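Local coordinates for protein putative Phosphate (Eubacterium rectale, PDB 3DAO) that is probably a phosphatase of the haloacid dehalogenase-like hydrolase family, although its natural substrate is not established, at residues Tyr123-Glu134 with Glu151-Leu161. Sequence-based numbering, arbitrary orientation. Where two conformers were deposited one is given.
Sequences YFAATPDFCFAE and EMREVDDITRL
R153, in the conformer modelled here, lays its guanidinium flat over one face of the F130 ring, the two planes only 14° apart and CZ 3.7 Å from the ring centroid, a stacked cation-pi pair. The arm was built in two positions; in this one, bends at chi2 and chi3 bring CD over the same face in a CH-pi contact. OG1 of T127 lies against the opposite face, towards the rim. With an alanine at F130 the guanidinium in this conformer would probably lose its aromatic platform and be set free to swing.

F132 is flanked on both faces: CD1 of L161 points at one in a CH-pi contact, 3.5 Å from the centroid and close to the ring normal, and F130 CD1 lies over the opposite face, toward the rim. CG1 of V155 adds an oblique contact 3.7 Å from F132 CD1. The backbones carrying these side chains include strands 131-133 and 152-154, which run parallel, the latter as the edge of the six-stranded sheet, closing a beta-alpha-beta unit through helix 139-146. Four backbone bonds zip them together.

On the face of the sheet opposite F132 and R153, the selenomethionine M152 packs SE 3.7 Å from C131 CB, and its CE approaches F124; F141 of the crossover helix packs on A133 and M152. I158 sets CG2 3.8 Å from A125 CB and also meets F132 and Y123. Past the strands, extended E134 takes the N-H of I158 on the anti side of OE2, somewhat out of the carboxylate plane, at 2.7 Å and nearly straight (171°). A water donates to that same oxygen and also hydrogen-bonds Y123 OH.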
ATOM      1  N   TYR A 123     -16.053 -10.556   6.290  1.00 13.17           N
ATOM      2  CA  TYR A 123     -14.752 -10.660   5.606  1.00 13.15           C
ATOM      3  C   TYR A 123     -14.848 -10.303   4.145  1.00 14.34           C
ATOM      4  O   TYR A 123     -15.928 -10.313   3.546  1.00 15.24           O
ATOM      5  CB  TYR A 123     -14.091 -12.026   5.816  1.00 15.82           C
ATOM      6  CG  TYR A 123     -14.951 -13.208   5.505  1.00 16.50           C
ATOM      7  CD1 TYR A 123     -15.824 -13.724   6.462  1.00 19.91           C
ATOM      8  CD2 TYR A 123     -14.880 -13.843   4.262  1.00 19.43           C
ATOM      9  CE1 TYR A 123     -16.601 -14.818   6.197  1.00 21.54           C
ATOM     10  CE2 TYR A 123     -15.669 -14.958   3.987  1.00 22.34           C
ATOM     11  CZ  TYR A 123     -16.521 -15.441   4.959  1.00 23.46           C
ATOM     12  OH  TYR A 123     -17.322 -16.544   4.707  1.00 25.06           O
ATOM     13  N   PHE A 124     -13.688  -9.964   3.608  1.00 13.96           N
ATOM     14  CA  PHE A 124     -13.557  -9.505   2.227  1.00 13.91           C
ATOM     15  C   PHE A 124     -12.308 -10.075   1.609  1.00 14.96           C
ATOM     16  O   PHE A 124     -11.324 -10.340   2.310  1.00 16.71           O
ATOM     17  CB  PHE A 124     -13.455  -7.969   2.190  1.00 16.62           C
ATOM     18  CG  PHE A 124     -14.600  -7.270   2.899  1.00 13.76           C
ATOM     19  CD1 PHE A 124     -15.771  -6.978   2.214  1.00 15.71           C
ATOM     20  CD2 PHE A 124     -14.504  -6.959   4.234  1.00 14.83           C
ATOM     21  CE1 PHE A 124     -16.833  -6.384   2.864  1.00 15.56           C
ATOM     22  CE2 PHE A 124     -15.544  -6.388   4.893  1.00 13.27           C
ATOM     23  CZ  PHE A 124     -16.712  -6.085   4.217  1.00 13.48           C
ATOM     24  N   ALA A 125     -12.359 -10.303   0.310  1.00 14.33           N
ATOM     25  CA  ALA A 125     -11.179 -10.816  -0.417  1.00 14.53           C
ATOM     26  C   ALA A 125     -10.940  -9.881  -1.604  1.00 15.81           C
ATOM     27  O   ALA A 125     -11.827  -9.690  -2.442  1.00 16.17           O
ATOM     28  CB  ALA A 125     -11.421 -12.243  -0.883  1.00 14.33           C
ATOM     29  N   ALA A 126      -9.770  -9.274  -1.642  1.00 16.36           N
ATOM     30  CA  ALA A 126      -9.463  -8.257  -2.660  1.00 17.06           C
ATOM     31  C   ALA A 126      -8.488  -8.709  -3.725  1.00 16.63           C
ATOM     32  O   ALA A 126      -7.573  -9.450  -3.464  1.00 14.98           O
ATOM     33  CB  ALA A 126      -8.921  -6.986  -1.996  1.00 18.70           C
ATOM     34  N   THR A 127      -8.741  -8.224  -4.936  1.00 17.32           N
ATOM     35  CA  THR A 127      -7.823  -8.376  -6.066  1.00 17.31           C
ATOM     36  C   THR A 127      -7.290  -6.953  -6.355  1.00 17.98           C
ATOM     37  O   THR A 127      -7.692  -5.986  -5.692  1.00 18.79           O
ATOM     38  CB  THR A 127      -8.513  -8.937  -7.321  1.00 17.79           C
ATOM     39  OG1 THR A 127      -9.208  -7.887  -8.003  1.00 17.75           O
ATOM     40  CG2 THR A 127      -9.486 -10.037  -6.926  1.00 20.48           C
ATOM     41  N   PRO A 128      -6.388  -6.805  -7.332  1.00 17.13           N
ATOM     42  CA  PRO A 128      -5.897  -5.462  -7.604  1.00 18.15           C
ATOM     43  C   PRO A 128      -6.956  -4.528  -8.147  1.00 19.48           C
ATOM     44  O   PRO A 128      -6.835  -3.305  -8.028  1.00 22.42           O
ATOM     45  CB  PRO A 128      -4.804  -5.680  -8.654  1.00 18.35           C
ATOM     46  CG  PRO A 128      -4.369  -7.096  -8.496  1.00 17.22           C
ATOM     47  CD  PRO A 128      -5.572  -7.849  -7.961  1.00 18.11           C
ATOM     48  N   ASP A 129      -8.020  -5.100  -8.681  1.00 18.92           N
ATOM     49  CA  ASP A 129      -9.048  -4.328  -9.354  1.00 20.16           C
ATOM     50  C   ASP A 129     -10.356  -4.129  -8.588  1.00 21.37           C
ATOM     51  O   ASP A 129     -11.072  -3.144  -8.780  1.00 20.83           O
ATOM     52  CB  ASP A 129      -9.377  -5.021 -10.670  1.00 20.85           C
ATOM     53  CG  ASP A 129      -8.178  -5.151 -11.538  1.00 28.07           C
ATOM     54  OD1 ASP A 129      -7.525  -4.113 -11.740  1.00 28.70           O
ATOM     55  OD2 ASP A 129      -7.874  -6.278 -11.996  1.00 37.81           O
ATOM     56  N   PHE A 130     -10.709  -5.107  -7.784  1.00 19.13           N
ATOM     57  CA  PHE A 130     -11.933  -5.006  -7.020  1.00 20.96           C
ATOM     58  C   PHE A 130     -11.863  -5.859  -5.790  1.00 19.74           C
ATOM     59  O   PHE A 130     -10.915  -6.614  -5.582  1.00 19.88           O
ATOM     60  CB  PHE A 130     -13.149  -5.370  -7.872  1.00 23.56           C
ATOM     61  CG  PHE A 130     -12.900  -6.500  -8.812  1.00 23.95           C
ATOM     62  CD1 PHE A 130     -12.814  -7.783  -8.342  1.00 33.89           C
ATOM     63  CD2 PHE A 130     -12.705  -6.265 -10.152  1.00 33.53           C
ATOM     64  CE1 PHE A 130     -12.560  -8.812  -9.202  1.00 29.95           C
ATOM     65  CE2 PHE A 130     -12.440  -7.285 -11.007  1.00 31.99           C
ATOM     66  CZ  PHE A 130     -12.362  -8.555 -10.536  1.00 34.24           C
ATOM     67  N   CYS A 131     -12.900  -5.695  -4.996  1.00 18.75           N
ATOM     68  CA  CYS A 131     -13.013  -6.370  -3.707  1.00 18.63           C
ATOM     69  C   CYS A 131     -14.310  -7.127  -3.584  1.00 19.70           C
ATOM     70  O   CYS A 131     -15.404  -6.566  -3.744  1.00 18.77           O
ATOM     71  CB  CYS A 131     -12.906  -5.353  -2.596  1.00 18.23           C
ATOM     72  SG  CYS A 131     -12.767  -6.158  -0.944  1.00 23.29           S
ATOM     73  N   PHE A 132     -14.162  -8.425  -3.337  1.00 18.62           N
ATOM     74  CA  PHE A 132     -15.291  -9.344  -3.153  1.00 18.87           C
ATOM     75  C   PHE A 132     -15.863  -9.319  -1.741  1.00 18.41           C
ATOM     76  O   PHE A 132     -15.141  -9.280  -0.743  1.00 17.61           O
ATOM     77  CB  PHE A 132     -14.864 -10.787  -3.432  1.00 18.56           C
ATOM     78  CG  PHE A 132     -14.487 -11.056  -4.846  1.00 20.41           C
ATOM     79  CD1 PHE A 132     -15.467 -11.179  -5.821  1.00 26.43           C
ATOM     80  CD2 PHE A 132     -13.162 -11.255  -5.195  1.00 22.73           C
ATOM     81  CE1 PHE A 132     -15.131 -11.458  -7.136  1.00 28.11           C
ATOM     82  CE2 PHE A 132     -12.815 -11.530  -6.515  1.00 27.64           C
ATOM     83  CZ  PHE A 132     -13.816 -11.636  -7.487  1.00 29.48           C
ATOM     84  N   ALA A 133     -17.189  -9.344  -1.694  1.00 17.81           N
ATOM     85  CA  ALA A 133     -17.955  -9.353  -0.445  1.00 18.26           C
ATOM     86  C   ALA A 133     -19.136 -10.292  -0.605  1.00 18.94           C
ATOM     87  O   ALA A 133     -19.675 -10.408  -1.695  1.00 19.69           O
ATOM     88  CB  ALA A 133     -18.495  -7.930  -0.094  1.00 19.65           C
ATOM     89  N   GLU A 134     -19.533 -10.945   0.482  1.00 19.84           N
ATOM     90  CA  GLU A 134     -20.721 -11.800   0.446  1.00 21.18           C
ATOM     91  C   GLU A 134     -21.963 -11.060   0.896  1.00 23.05           C
ATOM     92  O   GLU A 134     -23.066 -11.494   0.624  1.00 22.87           O
ATOM     93  CB  GLU A 134     -20.546 -13.082   1.260  1.00 21.30           C
ATOM     94  CG  GLU A 134     -19.470 -13.954   0.658  1.00 17.88           C
ATOM     95  CD  GLU A 134     -19.231 -15.232   1.404  1.00 19.37           C
ATOM     96  OE1 GLU A 134     -19.935 -15.489   2.392  1.00 20.97           O
ATOM     97  OE2 GLU A 134     -18.334 -16.004   0.980  1.00 18.16           O
ATOM     98  N   GLU A 151     -14.177  -0.343  -5.712  1.00 19.15           N
ATOM     99  CA  GLU A 151     -14.929  -1.246  -6.594  1.00 19.10           C
ATOM    100  C   GLU A 151     -15.187  -2.550  -5.863  1.00 19.68           C
ATOM    101  O   GLU A 151     -14.259  -3.302  -5.549  1.00 20.74           O
ATOM    102  CB  GLU A 151     -14.180  -1.552  -7.884  1.00 20.32           C
ATOM    103  CG  GLU A 151     -14.060  -0.364  -8.790  1.00 24.61           C
ATOM    104  CD  GLU A 151     -15.405   0.069  -9.369  1.00 30.58           C
ATOM    105  OE1 GLU A 151     -16.277  -0.795  -9.633  1.00 29.24           O
ATOM    106  OE2 GLU A 151     -15.559   1.278  -9.577  1.00 32.19           O
HETATM  107  N   MSE A 152     -16.468  -2.806  -5.621  1.00 19.50           N
HETATM  108  CA  MSE A 152     -16.906  -3.961  -4.864  1.00 22.43           C
HETATM  109  C   MSE A 152     -17.663  -4.901  -5.771  1.00 25.39           C
HETATM  110  O   MSE A 152     -18.215  -4.475  -6.798  1.00 25.10           O
HETATM  111  CB  MSE A 152     -17.828  -3.516  -3.725  1.00 22.75           C
HETATM  112  CG  MSE A 152     -17.263  -2.458  -2.816  1.00 21.56           C
HETATM  113 SE   MSE A 152     -15.676  -2.978  -1.841  1.00 21.01          SE
HETATM  114  CE  MSE A 152     -16.472  -4.450  -0.837  1.00 20.16           C
ATOM    115  N   ARG A 153     -17.571  -6.200  -5.469  1.00 22.14           N
ATOM    116  CA  ARG A 153     -18.342  -7.206  -6.195  0.50 22.51           C
ATOM    117  C   ARG A 153     -18.951  -8.157  -5.179  1.00 22.88           C
ATOM    118  O   ARG A 153     -18.253  -8.789  -4.394  1.00 21.88           O
ATOM    119  CB  ARG A 153     -17.519  -7.954  -7.262  0.50 23.07           C
ATOM    120  CG  ARG A 153     -16.723  -6.997  -8.152  0.50 28.19           C
ATOM    121  CD  ARG A 153     -16.631  -7.358  -9.638  0.50 32.98           C
ATOM    122  NE  ARG A 153     -16.235  -8.720  -9.934  0.50 30.28           N
ATOM    123  CZ  ARG A 153     -15.696  -9.081 -11.092  0.50 28.83           C
ATOM    124  NH1 ARG A 153     -15.427  -8.173 -12.011  0.50 28.42           N
ATOM    125  NH2 ARG A 153     -15.372 -10.335 -11.304  0.50 28.67           N
ATOM    126  N   GLU A 154     -20.267  -8.206  -5.200  1.00 23.32           N
ATOM    127  CA  GLU A 154     -21.011  -9.089  -4.323  1.00 23.94           C
ATOM    128  C   GLU A 154     -21.072 -10.463  -4.979  1.00 23.43           C
ATOM    129  O   GLU A 154     -21.366 -10.596  -6.165  1.00 23.39           O
ATOM    130  CB  GLU A 154     -22.398  -8.516  -4.032  1.00 25.99           C
ATOM    131  CG  GLU A 154     -23.212  -9.349  -3.070  1.00 28.95           C
ATOM    132  CD  GLU A 154     -24.502  -8.694  -2.636  1.00 36.11           C
ATOM    133  OE1 GLU A 154     -24.898  -7.649  -3.231  1.00 35.84           O
ATOM    134  OE2 GLU A 154     -25.105  -9.233  -1.677  1.00 35.62           O
ATOM    135  N   VAL A 155     -20.744 -11.473  -4.200  1.00 20.97           N
ATOM    136  CA  VAL A 155     -20.816 -12.870  -4.636  1.00 21.93           C
ATOM    137  C   VAL A 155     -21.477 -13.723  -3.555  1.00 22.03           C
ATOM    138  O   VAL A 155     -21.509 -13.341  -2.383  1.00 21.59           O
ATOM    139  CB  VAL A 155     -19.441 -13.435  -4.983  1.00 22.29           C
ATOM    140  CG1 VAL A 155     -18.851 -12.682  -6.143  1.00 23.51           C
ATOM    141  CG2 VAL A 155     -18.510 -13.418  -3.755  1.00 18.70           C
ATOM    142  N   ASP A 156     -21.956 -14.920  -3.914  1.00 22.39           N
ATOM    143  CA  ASP A 156     -22.632 -15.772  -2.929  0.50 22.87           C
ATOM    144  C   ASP A 156     -21.665 -16.438  -1.965  1.00 22.44           C
ATOM    145  O   ASP A 156     -21.970 -16.596  -0.786  1.00 22.20           O
ATOM    146  CB  ASP A 156     -23.489 -16.873  -3.601  0.50 23.23           C
ATOM    147  CG  ASP A 156     -24.264 -17.701  -2.590  0.50 27.09           C
ATOM    148  OD1 ASP A 156     -25.100 -17.138  -1.856  0.50 28.33           O
ATOM    149  OD2 ASP A 156     -24.038 -18.928  -2.515  0.50 32.09           O
ATOM    150  N   ASP A 157     -20.509 -16.824  -2.479  1.00 20.62           N
ATOM    151  CA  ASP A 157     -19.519 -17.579  -1.684  1.00 20.91           C
ATOM    152  C   ASP A 157     -18.117 -17.399  -2.226  1.00 20.69           C
ATOM    153  O   ASP A 157     -17.770 -17.880  -3.286  1.00 19.95           O
ATOM    154  CB  ASP A 157     -19.951 -19.069  -1.692  1.00 21.58           C
ATOM    155  CG  ASP A 157     -19.101 -19.967  -0.829  1.00 25.46           C
ATOM    156  OD1 ASP A 157     -17.983 -19.622  -0.399  1.00 21.84           O
ATOM    157  OD2 ASP A 157     -19.574 -21.101  -0.589  1.00 26.48           O
ATOM    158  N   ILE A 158     -17.311 -16.679  -1.452  1.00 19.44           N
ATOM    159  CA  ILE A 158     -15.938 -16.371  -1.857  1.00 19.29           C
ATOM    160  C   ILE A 158     -15.113 -17.650  -2.059  1.00 21.04           C
ATOM    161  O   ILE A 158     -14.223 -17.688  -2.900  1.00 21.17           O
ATOM    162  CB  ILE A 158     -15.263 -15.394  -0.850  1.00 17.68           C
ATOM    163  CG1 ILE A 158     -15.935 -14.016  -0.950  1.00 18.06           C
ATOM    164  CG2 ILE A 158     -13.839 -15.210  -1.143  1.00 20.05           C
ATOM    165  CD1 ILE A 158     -15.467 -13.027   0.146  1.00 20.69           C
ATOM    166  N   THR A 159     -15.449 -18.708  -1.324  1.00 20.49           N
ATOM    167  CA  THR A 159     -14.650 -19.946  -1.396  1.00 22.88           C
ATOM    168  C   THR A 159     -14.947 -20.694  -2.681  1.00 24.90           C
ATOM    169  O   THR A 159     -14.280 -21.670  -2.993  1.00 24.35           O
ATOM    170  CB  THR A 159     -14.861 -20.916  -0.205  1.00 22.28           C
ATOM    171  OG1 THR A 159     -16.185 -21.475  -0.245  1.00 22.75           O
ATOM    172  CG2 THR A 159     -14.621 -20.226   1.133  1.00 19.50           C
ATOM    173  N   ARG A 160     -15.911 -20.206  -3.440  1.00 25.54           N
ATOM    174  CA  ARG A 160     -16.285 -20.845  -4.699  0.50 27.57           C
ATOM    175  C   ARG A 160     -15.691 -20.086  -5.881  1.00 28.62           C
ATOM    176  O   ARG A 160     -15.855 -20.469  -7.022  1.00 28.54           O
ATOM    177  CB  ARG A 160     -17.807 -21.060  -4.791  0.50 28.00           C
ATOM    178  CG  ARG A 160     -18.294 -22.085  -3.742  0.50 31.30           C
ATOM    179  CD  ARG A 160     -19.701 -22.598  -3.975  0.50 37.54           C
ATOM    180  NE  ARG A 160     -19.993 -23.786  -3.165  0.50 37.20           N
ATOM    181  CZ  ARG A 160     -20.849 -23.836  -2.147  0.50 39.81           C
ATOM    182  NH1 ARG A 160     -21.547 -22.756  -1.793  0.50 38.79           N
ATOM    183  NH2 ARG A 160     -21.022 -24.984  -1.494  0.50 37.03           N
ATOM    184  N   LEU A 161     -14.933 -19.039  -5.582  1.00 27.82           N
ATOM    185  CA  LEU A 161     -14.274 -18.285  -6.641  1.00 27.05           C
ATOM    186  C   LEU A 161     -13.022 -19.011  -7.102  1.00 28.19           C
ATOM    187  O   LEU A 161     -12.346 -19.717  -6.360  1.00 28.08           O
ATOM    188  CB  LEU A 161     -13.885 -16.882  -6.206  1.00 27.43           C
ATOM    189  CG  LEU A 161     -15.024 -15.991  -5.757  1.00 30.20           C
ATOM    190  CD1 LEU A 161     -14.463 -14.712  -5.168  1.00 26.48           C
ATOM    191  CD2 LEU A 161     -15.943 -15.705  -6.946  1.00 31.56           C
TER
HETATM  192  O   HOH W   1     -17.023 -17.819   2.366  1.00 27.62           O